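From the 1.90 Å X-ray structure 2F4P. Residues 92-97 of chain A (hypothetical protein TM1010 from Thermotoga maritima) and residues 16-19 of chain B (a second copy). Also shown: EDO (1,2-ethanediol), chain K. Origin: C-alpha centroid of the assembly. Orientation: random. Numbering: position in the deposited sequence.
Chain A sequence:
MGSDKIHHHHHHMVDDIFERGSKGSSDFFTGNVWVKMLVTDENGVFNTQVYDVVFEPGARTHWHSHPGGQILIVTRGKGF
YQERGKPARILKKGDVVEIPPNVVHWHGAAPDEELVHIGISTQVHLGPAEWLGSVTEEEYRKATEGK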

ATOM      1  N   LYS A  92       6.582   0.706  14.233  1.00 38.10           N
ATOM      2  CA  LYS A  92       7.568  -0.299  13.820  1.00 40.24           C
ATOM      3  C   LYS A  92       7.064  -1.071  12.600  1.00 39.72           C
ATOM      4  O   LYS A  92       5.890  -0.944  12.218  1.00 41.89           O
ATOM      5  CB  LYS A  92       7.821  -1.286  14.959  1.00 43.16           C
ATOM      6  CG  LYS A  92       8.440  -0.652  16.213  1.00 48.71           C
ATOM      7  N   LYS A  93       7.935  -1.895  12.021  1.00 38.74           N
ATOM      8  CA  LYS A  93       7.591  -2.730  10.864  1.00 40.71           C
ATOM      9  C   LYS A  93       6.280  -3.473  11.087  1.00 39.09           C
ATOM     10  O   LYS A  93       6.087  -4.121  12.118  1.00 38.83           O
ATOM     11  CB  LYS A  93       8.712  -3.744  10.554  1.00 40.66           C
ATOM     12  CG  LYS A  93       8.448  -4.641   9.336  1.00 43.62           C
ATOM     13  CD  LYS A  93       9.668  -5.494   8.945  1.00 47.10           C
ATOM     14  CE  LYS A  93       9.691  -6.855   9.635  1.00 55.06           C
ATOM     15  N   GLY A  94       5.386  -3.378  10.111  1.00 36.51           N
ATOM     16  CA  GLY A  94       4.095  -4.075  10.157  1.00 37.28           C
ATOM     17  C   GLY A  94       2.923  -3.230  10.614  1.00 38.59           C
ATOM     18  O   GLY A  94       1.748  -3.612  10.423  1.00 38.02           O
ATOM     19  N   ASP A  95       3.214  -2.082  11.216  1.00 36.16           N
ATOM     20  CA  ASP A  95       2.162  -1.246  11.775  1.00 38.30           C
ATOM     21  C   ASP A  95       1.380  -0.587  10.651  1.00 37.07           C
ATOM     22  O   ASP A  95       1.929  -0.249   9.588  1.00 36.50           O
ATOM     23  CB  ASP A  95       2.740  -0.167  12.701  1.00 38.03           C
ATOM     24  CG  ASP A  95       3.195  -0.737  14.050  1.00 47.37           C
ATOM     25  OD1 ASP A  95       2.932  -1.931  14.330  1.00 48.98           O
ATOM     26  OD2 ASP A  95       3.850  -0.008  14.821  1.00 43.09           O
ATOM     27  N   VAL A  96       0.092  -0.435  10.892  1.00 36.24           N
ATOM     28  CA  VAL A  96      -0.780   0.222   9.967  1.00 34.92           C
ATOM     29  C   VAL A  96      -1.448   1.373  10.718  1.00 37.02           C
ATOM     30  O   VAL A  96      -2.065   1.154  11.754  1.00 38.52           O
ATOM     31  CB  VAL A  96      -1.851  -0.735   9.446  1.00 37.72           C
ATOM     32  CG1 VAL A  96      -2.873   0.037   8.592  1.00 39.70           C
ATOM     33  CG2 VAL A  96      -1.183  -1.878   8.658  1.00 40.10           C
ATOM     34  N   VAL A  97      -1.329   2.579  10.172  1.00 35.66           N
ATOM     35  CA  VAL A  97      -1.922   3.774  10.740  1.00 34.17           C
ATOM     36  C   VAL A  97      -3.059   4.289   9.864  1.00 36.24           C
ATOM     37  O   VAL A  97      -2.843   4.616   8.693  1.00 36.56           O
ATOM     38  CB  VAL A  97      -0.877   4.903  10.890  1.00 36.69           C
ATOM     39  CG1 VAL A  97      -1.486   6.064  11.648  1.00 39.26           C
ATOM     40  CG2 VAL A  97       0.370   4.377  11.555  1.00 41.72           C
TER
ATOM     41  N   ASP B  16       7.507 -11.705   6.032  1.00 52.49           N
ATOM     42  CA  ASP B  16       8.514 -10.760   6.581  1.00 51.54           C
ATOM     43  C   ASP B  16       7.888  -9.517   7.243  1.00 50.01           C
ATOM     44  O   ASP B  16       8.065  -9.311   8.439  1.00 52.47           O
ATOM     45  CB  ASP B  16       9.502 -10.333   5.497  1.00 53.09           C
ATOM     46  CG  ASP B  16      10.701  -9.626   6.065  1.00 55.82           C
ATOM     47  OD1 ASP B  16      10.662  -8.370   6.148  1.00 60.16           O
ATOM     48  OD2 ASP B  16      11.669 -10.336   6.450  1.00 67.96           O
ATOM     49  N   ILE B  17       7.176  -8.693   6.477  1.00 47.75           N
ATOM     50  CA  ILE B  17       6.516  -7.479   7.020  1.00 46.71           C
ATOM     51  C   ILE B  17       5.325  -7.834   7.914  1.00 42.51           C
ATOM     52  O   ILE B  17       5.163  -7.256   9.002  1.00 40.89           O
ATOM     53  CB  ILE B  17       6.044  -6.508   5.901  1.00 46.16           C
ATOM     54  CG1 ILE B  17       7.248  -5.981   5.101  1.00 51.92           C
ATOM     55  CG2 ILE B  17       5.272  -5.305   6.499  1.00 45.94           C
ATOM     56  CD1 ILE B  17       6.873  -5.362   3.752  1.00 48.74           C
ATOM     57  N   PHE B  18       4.488  -8.768   7.451  1.00 37.62           N
ATOM     58  CA  PHE B  18       3.299  -9.179   8.205  1.00 37.28           C
ATOM     59  C   PHE B  18       3.290 -10.668   8.471  1.00 39.49           C
ATOM     60  O   PHE B  18       3.881 -11.453   7.707  1.00 36.23           O
ATOM     61  CB  PHE B  18       2.021  -8.858   7.437  1.00 38.21           C
ATOM     62  CG  PHE B  18       1.924  -7.437   6.967  1.00 36.57           C
ATOM     63  CD1 PHE B  18       1.494  -6.435   7.823  1.00 42.88           C
ATOM     64  CD2 PHE B  18       2.218  -7.109   5.651  1.00 38.75           C
ATOM     65  CE1 PHE B  18       1.395  -5.124   7.384  1.00 40.42           C
ATOM     66  CE2 PHE B  18       2.108  -5.795   5.207  1.00 40.59           C
ATOM     67  CZ  PHE B  18       1.696  -4.813   6.073  1.00 38.44           C
ATOM     68  N   GLU B  19       2.567 -11.066   9.518  1.00 41.43           N
ATOM     69  CA  GLU B  19       2.281 -12.493   9.723  1.00 42.67           C
ATOM     70  C   GLU B  19       1.278 -12.915   8.656  1.00 40.92           C
ATOM     71  O   GLU B  19       0.585 -12.066   8.080  1.00 38.92           O
ATOM     72  CB  GLU B  19       1.707 -12.753  11.116  1.00 43.49           C
TER
HETATM   73  C1  EDO K 139       5.173  -9.060   3.482  1.00 45.14           C
HETATM   74  O1  EDO K 139       4.491  -9.705   4.559  1.00 35.39           O
HETATM   75  C2  EDO K 139       6.664  -9.375   3.453  1.00 41.42           C
HETATM   76  O2  EDO K 139       7.112  -9.470   2.122  1.00 33.94           O

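A tight turn can present its backbone to a neighbouring chain as readily as its side chains, and the contact between these two copies of TM1010 illustrates the point. Along chain A, the account opens with a residue that touches nothing on the partner. Lys A92 begins a type II beta turn that ends at Asp A95, and its role in this stretch is internal. Its carbonyl O accepts a hydrogen bond from Asp A95 N at 3.1 Å, while Lys A92 N donates to Asp A95 OD2 at 2.9 Å in nearly straight geometry. Backbone and carboxylate thus tie together the two ends of the turn, and the two residues between them are the ones that meet chain B most closely.

Lys A93 runs its side chain alongside the partner backbone. With chi1 and chi2 both t, the chain is extended as far as CD before chi3 turns to p, and its methylenes pack over the start of the chain B stretch: CG lies 4.1 Å from Ile B17 CA, and CE comes to 3.2 Å from Asp B16 O. The carboxylate of Asp B16 is also near, with OD1 3.9 Å from Lys A93 CE. Because NZ is not modelled, the coordinates support no salt bridge here; what they record is the aliphatic part of a lysine lying against main chain.

Gly A94 makes the closest backbone approach, its CA 5.2 Å from Ile B17 CA. Its phi/psi of 98/-15 suit the third position of a type II turn, where a CB would be jammed against the preceding carbonyl O. The partner adds a second constraint: Gly A94 CA is 3.5 Å from Ile B17 O, and an ideally placed CB on Gly A94 would be a tight 3.0 Å from Ile B17 O. Gly A94 O, in turn, lies 3.4 Å from Phe B18 CE1, near the plane of the ring, so the carbonyl meets the aromatic edge.

Asp A95 directs its CB away from chain B, in keeping with its task inside the turn. Val A96, where the strand begins, returns to the contact with a looser apolar touch, CG2 to Phe B18 CE1 at 4.3 Å; Val A97 is out of reach.

No hydrogen bond crosses between the modelled atoms of the two stretches; what the modelled atoms show is van der Waals packing. The amide of Phe B18 instead donates to a 1,2-ethanediol, probably from the crystallisation liquor, with Phe B18 N to EDO O1 at 3.0 Å.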